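Porin (Rhodobacter blasticus, PDB 3PRN) forms trimeric channels in the outer membrane through which small hydrophilic solutes of up to about 0.6 kDa diffuse passively. Local coordinates at residues A[87-92]-A[110-115]; A[33-38]-A[51-56]. The protein carries 1 engineered substitution. One frame throughout, in Å; residues are numbered along the deposited sequence.

In the fold
Both contacts lie in one chain folded as a 16-stranded antiparallel barrel, contact 2 in its wall and contact 1 in a loop inside it. Contact 2 comes first along the chain. It joins strands 25-39 and 46-56, neighbours that form a beta hairpin. Contact 1 lies in the long connection between strands 78-83 and 131-138, where helix 88-91 meets a later piece of the same connection. The two centres are about 21 Å apart; the nearest atoms are about 8 Å apart, so the contacts do not touch. Contact 2 is part of the wall facing the other subunits, whereas contact 1 is within the loop folded into the barrel, which in porins narrows the channel.

Contact 1. Residues A[87-92]-A[110-115]; sequences TAFDSV and AQSSFF
Thr87 reaches across to the backbone of Phe115. Its OG1 donates a hydrogen bond to Phe115 O at 2.8 Å, and the donor is tilted 33° from the carbonyl plane. OG1 sits between the backbone N and the carbonyl carbon (chi1 59°), while CG2 stands 4.2 Å from Phe115 CB. Thr87 is also the N-cap residue of the short helix 88-91, and the bond ties that helix start to the returning chain. Phe89 follows, and its ring points an edge at the face of Phe114 in a T-shaped pair. The centroids are 4.8 Å apart and the planes meet at 62°. Phe89 CD2 lies over the centre of the Phe114 ring, 3.6 Å above its plane. Ala110 CB lies near the plane of the Phe89 ring, 4.2 Å from Phe89 CE2. Ser112 OG approaches Phe89 CE2 obliquely. Both segments belong to the long porin loop that folds inside the barrel and narrows the channel. Ile193 of strand 193-200 packs against both Phe89 and Phe114, so the aromatic pair also meets the barrel wall. An alanine in place of Phe114 would probably leave the Phe89 edge without the ring face it packs on and open a gap between the helix and residues 110-115. Asp90 comes next along the helix. Its OD1 lies at the edge of the Phe114 ring, 4.2 Å from Phe114 CE1, and is hydrogen-bonded to Tyr96 OH.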
loop_
_atom_site.group_PDB
_atom_site.type_symbol
_atom_site.label_atom_id
_atom_site.label_comp_id
_atom_site.label_asym_id
_atom_site.label_seq_id
_atom_site.Cartn_x
_atom_site.Cartn_y
_atom_site.Cartn_z
ATOM N N THR A 87 -19.864 5.555 -11.498
ATOM C CA THR A 87 -20.857 6.479 -12.075
ATOM C C THR A 87 -21.801 5.775 -13.055
ATOM O O THR A 87 -21.563 4.683 -13.579
ATOM C CB THR A 87 -20.155 7.602 -12.837
ATOM O OG1 THR A 87 -19.356 7.053 -13.873
ATOM C CG2 THR A 87 -19.246 8.449 -11.945
ATOM N N ALA A 88 -22.952 6.430 -13.247
ATOM C CA ALA A 88 -23.965 5.805 -14.103
ATOM C C ALA A 88 -23.529 5.526 -15.524
ATOM O O ALA A 88 -23.687 4.397 -16.034
ATOM C CB ALA A 88 -25.230 6.668 -14.052
ATOM N N PHE A 89 -22.866 6.474 -16.180
ATOM C CA PHE A 89 -22.493 6.261 -17.587
ATOM C C PHE A 89 -21.444 5.155 -17.714
ATOM O O PHE A 89 -21.354 4.477 -18.748
ATOM C CB PHE A 89 -21.949 7.589 -18.141
ATOM C CG PHE A 89 -21.947 7.699 -19.647
ATOM C CD1 PHE A 89 -23.147 8.028 -20.315
ATOM C CD2 PHE A 89 -20.802 7.497 -20.384
ATOM C CE1 PHE A 89 -23.156 8.147 -21.719
ATOM C CE2 PHE A 89 -20.795 7.585 -21.788
ATOM C CZ PHE A 89 -21.990 7.915 -22.436
ATOM N N ASP A 90 -20.652 4.973 -16.653
ATOM C CA ASP A 90 -19.607 3.956 -16.682
ATOM C C ASP A 90 -20.156 2.621 -16.218
ATOM O O ASP A 90 -19.510 1.620 -16.527
ATOM C CB ASP A 90 -18.420 4.409 -15.809
ATOM C CG ASP A 90 -17.150 3.543 -15.960
ATOM O OD1 ASP A 90 -16.608 3.414 -17.048
ATOM O OD2 ASP A 90 -16.667 2.985 -14.947
ATOM N N SER A 91 -21.286 2.575 -15.500
ATOM C CA SER A 91 -21.716 1.268 -15.003
ATOM C C SER A 91 -22.810 0.559 -15.787
ATOM O O SER A 91 -22.969 -0.636 -15.580
ATOM C CB SER A 91 -22.275 1.487 -13.564
ATOM O OG SER A 91 -21.218 2.034 -12.768
ATOM N N VAL A 92 -23.559 1.223 -16.659
ATOM C CA VAL A 92 -24.611 0.590 -17.410
ATOM C C VAL A 92 -24.069 -0.576 -18.242
ATOM O O VAL A 92 -22.894 -0.596 -18.629
ATOM C CB VAL A 92 -25.240 1.402 -18.577
ATOM C CG1 VAL A 92 -26.614 1.980 -18.231
ATOM C CG2 VAL A 92 -24.382 2.594 -19.007
ATOM N N ALA A 110 -17.411 4.792 -26.359
ATOM C CA ALA A 110 -17.795 6.189 -26.441
ATOM C C ALA A 110 -16.576 7.112 -26.473
ATOM O O ALA A 110 -15.639 6.966 -25.668
ATOM C CB ALA A 110 -18.639 6.534 -25.231
ATOM N N GLN A 111 -16.603 8.111 -27.360
ATOM C CA GLN A 111 -15.487 9.057 -27.426
ATOM C C GLN A 111 -15.875 10.369 -26.730
ATOM O O GLN A 111 -15.861 11.445 -27.329
ATOM C CB GLN A 111 -15.165 9.376 -28.897
ATOM C CG GLN A 111 -14.868 8.135 -29.718
ATOM C CD GLN A 111 -13.536 7.524 -29.332
ATOM O OE1 GLN A 111 -12.513 8.196 -29.432
ATOM N NE2 GLN A 111 -13.487 6.288 -28.882
ATOM N N SER A 112 -16.239 10.274 -25.464
ATOM C CA SER A 112 -16.603 11.468 -24.673
ATOM C C SER A 112 -15.818 11.441 -23.368
ATOM O O SER A 112 -15.092 10.462 -23.090
ATOM C CB SER A 112 -18.109 11.491 -24.406
ATOM O OG SER A 112 -18.541 10.229 -23.935
ATOM N N SER A 113 -15.849 12.501 -22.620
ATOM C CA SER A 113 -15.190 12.655 -21.334
ATOM C C SER A 113 -16.260 12.599 -20.252
ATOM O O SER A 113 -17.275 13.302 -20.321
ATOM C CB SER A 113 -14.628 14.085 -21.171
ATOM O OG SER A 113 -13.436 14.221 -21.929
ATOM N N PHE A 114 -16.046 11.788 -19.261
ATOM C CA PHE A 114 -17.001 11.689 -18.157
ATOM C C PHE A 114 -16.268 11.117 -16.936
ATOM O O PHE A 114 -15.214 10.492 -17.118
ATOM C CB PHE A 114 -18.182 10.816 -18.570
ATOM C CG PHE A 114 -17.750 9.473 -19.135
ATOM C CD1 PHE A 114 -17.586 8.390 -18.275
ATOM C CD2 PHE A 114 -17.522 9.330 -20.508
ATOM C CE1 PHE A 114 -17.185 7.154 -18.782
ATOM C CE2 PHE A 114 -17.117 8.092 -21.016
ATOM C CZ PHE A 114 -16.948 7.003 -20.153
ATOM N N PHE A 115 -16.794 11.375 -15.741
ATOM C CA PHE A 115 -16.162 10.817 -14.537
ATOM C C PHE A 115 -16.432 9.311 -14.442
ATOM O O PHE A 115 -17.458 8.783 -14.877
ATOM C CB PHE A 115 -16.721 11.501 -13.287
ATOM C CG PHE A 115 -16.268 12.923 -13.139
ATOM C CD1 PHE A 115 -14.936 13.246 -13.417
ATOM C CD2 PHE A 115 -17.153 13.894 -12.723
ATOM C CE1 PHE A 115 -14.503 14.549 -13.288
ATOM C CE2 PHE A 115 -16.706 15.197 -12.593
ATOM C CZ PHE A 115 -15.406 15.519 -12.855
#

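Contact 2. Residues A[33-38]-A[51-56]; sequences INIVGT and LRMQWD
Asn34 OD1 is gripped by two nitrogens of Arg52. NE gives the stronger bond, 2.7 Å to OD1, in the plane of the amide carbonyl and near the guanidinium plane. NH2 adds a weak bond to the same oxygen. The two side chains lie side by side and point the same way, with their flat groups turned 49° apart. Arg52 is extended until chi3 (-67°), where the chain bends and brings NE beside Asn34 OD1. Second partners hold both ends: Asn34 ND2 bonds to Asn5 OD1, and Arg52 NH1 to Ser119 OG.

Asn34 and Arg52 form a non-hydrogen-bonded pair. Hydrogen-bonded pairs flank it. Ile33 N meets Met53 O at 2.8 Å, and Met53 N returns a bond to Ile33 O. Ile35 and Leu51 repeat this exchange. The side chains of Ile33, Ile35, Leu51 and Met53 share the other face of the sheet: Ile35 CB is 4.4 Å from Leu51 CB, and Ile35 CD1 is 4.4 Å from Met53 SD. On this face Met53 packs on Met53 of both neighbouring subunits. The strands run at 168°, an antiparallel beta hairpin of the porin barrel, apolar toward the trimer contact and with Asn34 and Arg52 on the opposite face.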
loop_
_atom_site.group_PDB
_atom_site.type_symbol
_atom_site.label_atom_id
_atom_site.label_comp_id
_atom_site.label_asym_id
_atom_site.label_seq_id
_atom_site.Cartn_x
_atom_site.Cartn_y
_atom_site.Cartn_z
ATOM N N ILE A 33 -4.861 -5.072 -7.331
ATOM C CA ILE A 33 -5.288 -5.678 -6.093
ATOM C C ILE A 33 -6.430 -4.857 -5.503
ATOM O O ILE A 33 -6.244 -3.651 -5.303
ATOM C CB ILE A 33 -4.143 -5.734 -5.051
ATOM C CG1 ILE A 33 -3.027 -6.688 -5.481
ATOM C CG2 ILE A 33 -4.610 -6.222 -3.678
ATOM C CD1 ILE A 33 -1.673 -6.330 -4.882
ATOM N N ASN A 34 -7.550 -5.491 -5.162
ATOM C CA ASN A 34 -8.654 -4.784 -4.510
ATOM C C ASN A 34 -8.693 -5.250 -3.028
ATOM O O ASN A 34 -8.620 -6.476 -2.752
ATOM C CB ASN A 34 -9.989 -5.136 -5.157
ATOM C CG ASN A 34 -10.080 -4.725 -6.625
ATOM O OD1 ASN A 34 -9.875 -3.556 -6.963
ATOM N ND2 ASN A 34 -10.413 -5.696 -7.466
ATOM N N ILE A 35 -8.847 -4.307 -2.136
ATOM C CA ILE A 35 -8.938 -4.647 -0.703
ATOM C C ILE A 35 -10.355 -4.218 -0.317
ATOM O O ILE A 35 -10.688 -3.032 -0.470
ATOM C CB ILE A 35 -7.903 -3.834 0.075
ATOM C CG1 ILE A 35 -6.523 -4.115 -0.544
ATOM C CG2 ILE A 35 -7.995 -4.154 1.552
ATOM C CD1 ILE A 35 -5.461 -3.356 0.215
ATOM N N VAL A 36 -11.154 -5.175 0.124
ATOM C CA VAL A 36 -12.548 -4.871 0.469
ATOM C C VAL A 36 -12.851 -5.241 1.906
ATOM O O VAL A 36 -12.604 -6.376 2.345
ATOM C CB VAL A 36 -13.433 -5.739 -0.475
ATOM C CG1 VAL A 36 -14.919 -5.482 -0.199
ATOM C CG2 VAL A 36 -13.094 -5.394 -1.917
ATOM N N GLY A 37 -13.333 -4.303 2.712
ATOM C CA GLY A 37 -13.685 -4.581 4.111
ATOM C C GLY A 37 -15.237 -4.554 4.145
ATOM O O GLY A 37 -15.851 -3.630 3.568
ATOM N N THR A 38 -15.859 -5.526 4.761
ATOM C CA THR A 38 -17.319 -5.590 4.833
ATOM C C THR A 38 -17.764 -5.994 6.257
ATOM O O THR A 38 -17.118 -6.753 6.933
ATOM C CB THR A 38 -17.975 -6.628 3.891
ATOM O OG1 THR A 38 -17.431 -7.914 4.164
ATOM C CG2 THR A 38 -17.633 -6.338 2.448
ATOM N N LEU A 51 -10.574 -0.281 -1.312
ATOM C CA LEU A 51 -9.366 0.431 -1.704
ATOM C C LEU A 51 -8.761 -0.376 -2.885
ATOM O O LEU A 51 -8.815 -1.633 -2.855
ATOM C CB LEU A 51 -8.380 0.510 -0.558
ATOM C CG LEU A 51 -7.162 1.387 -0.739
ATOM C CD1 LEU A 51 -7.542 2.862 -0.775
ATOM C CD2 LEU A 51 -6.157 1.161 0.378
ATOM N N ARG A 52 -8.147 0.282 -3.855
ATOM C CA ARG A 52 -7.454 -0.410 -4.944
ATOM C C ARG A 52 -5.963 -0.021 -4.993
ATOM O O ARG A 52 -5.582 1.161 -4.784
ATOM C CB ARG A 52 -8.085 -0.033 -6.302
ATOM C CG ARG A 52 -7.445 -0.639 -7.538
ATOM C CD ARG A 52 -8.364 -0.508 -8.767
ATOM N NE ARG A 52 -9.589 -1.379 -8.557
ATOM C CZ ARG A 52 -10.599 -1.371 -9.425
ATOM N NH1 ARG A 52 -10.564 -0.577 -10.537
ATOM N NH2 ARG A 52 -11.646 -2.161 -9.265
ATOM N N MET A 53 -5.091 -0.972 -5.281
ATOM C CA MET A 53 -3.666 -0.767 -5.499
ATOM C C MET A 53 -3.419 -1.345 -6.910
ATOM O O MET A 53 -3.629 -2.514 -7.172
ATOM C CB MET A 53 -2.755 -1.496 -4.497
ATOM C CG MET A 53 -2.942 -0.834 -3.092
ATOM S SD MET A 53 -1.898 -1.785 -1.887
ATOM C CE MET A 53 -0.343 -0.979 -2.265
ATOM N N GLN A 54 -3.179 -0.439 -7.881
ATOM C CA GLN A 54 -2.964 -0.872 -9.241
ATOM C C GLN A 54 -1.654 -0.311 -9.788
ATOM O O GLN A 54 -1.418 0.883 -9.607
ATOM C CB GLN A 54 -4.092 -0.397 -10.145
ATOM C CG GLN A 54 -3.989 -0.904 -11.600
ATOM C CD GLN A 54 -5.236 -0.458 -12.360
ATOM O OE1 GLN A 54 -6.343 -0.881 -11.936
ATOM N NE2 GLN A 54 -5.095 0.346 -13.400
ATOM N N TRP A 55 -0.888 -1.179 -10.433
ATOM C CA TRP A 55 0.349 -0.782 -11.070
ATOM C C TRP A 55 0.208 -1.091 -12.579
ATOM O O TRP A 55 -0.306 -2.163 -12.967
ATOM C CB TRP A 55 1.543 -1.606 -10.480
ATOM C CG TRP A 55 2.829 -1.293 -11.225
ATOM C CD1 TRP A 55 3.701 -0.264 -10.978
ATOM C CD2 TRP A 55 3.369 -2.030 -12.337
ATOM N NE1 TRP A 55 4.746 -0.325 -11.852
ATOM C CE2 TRP A 55 4.572 -1.380 -12.717
ATOM C CE3 TRP A 55 2.934 -3.125 -13.083
ATOM C CZ2 TRP A 55 5.340 -1.803 -13.806
ATOM C CZ3 TRP A 55 3.699 -3.571 -14.153
ATOM C CH2 TRP A 55 4.918 -2.887 -14.510
ATOM N N ASP A 56 0.672 -0.180 -13.404
ATOM C CA ASP A 56 0.777 -0.361 -14.841
ATOM C C ASP A 56 2.209 -0.088 -15.316
ATOM O O ASP A 56 2.909 0.743 -14.763
ATOM C CB ASP A 56 -0.192 0.605 -15.589
ATOM C CG ASP A 56 -1.660 0.153 -15.391
ATOM O OD1 ASP A 56 -2.128 -0.634 -16.215
ATOM O OD2 ASP A 56 -2.317 0.634 -14.447
#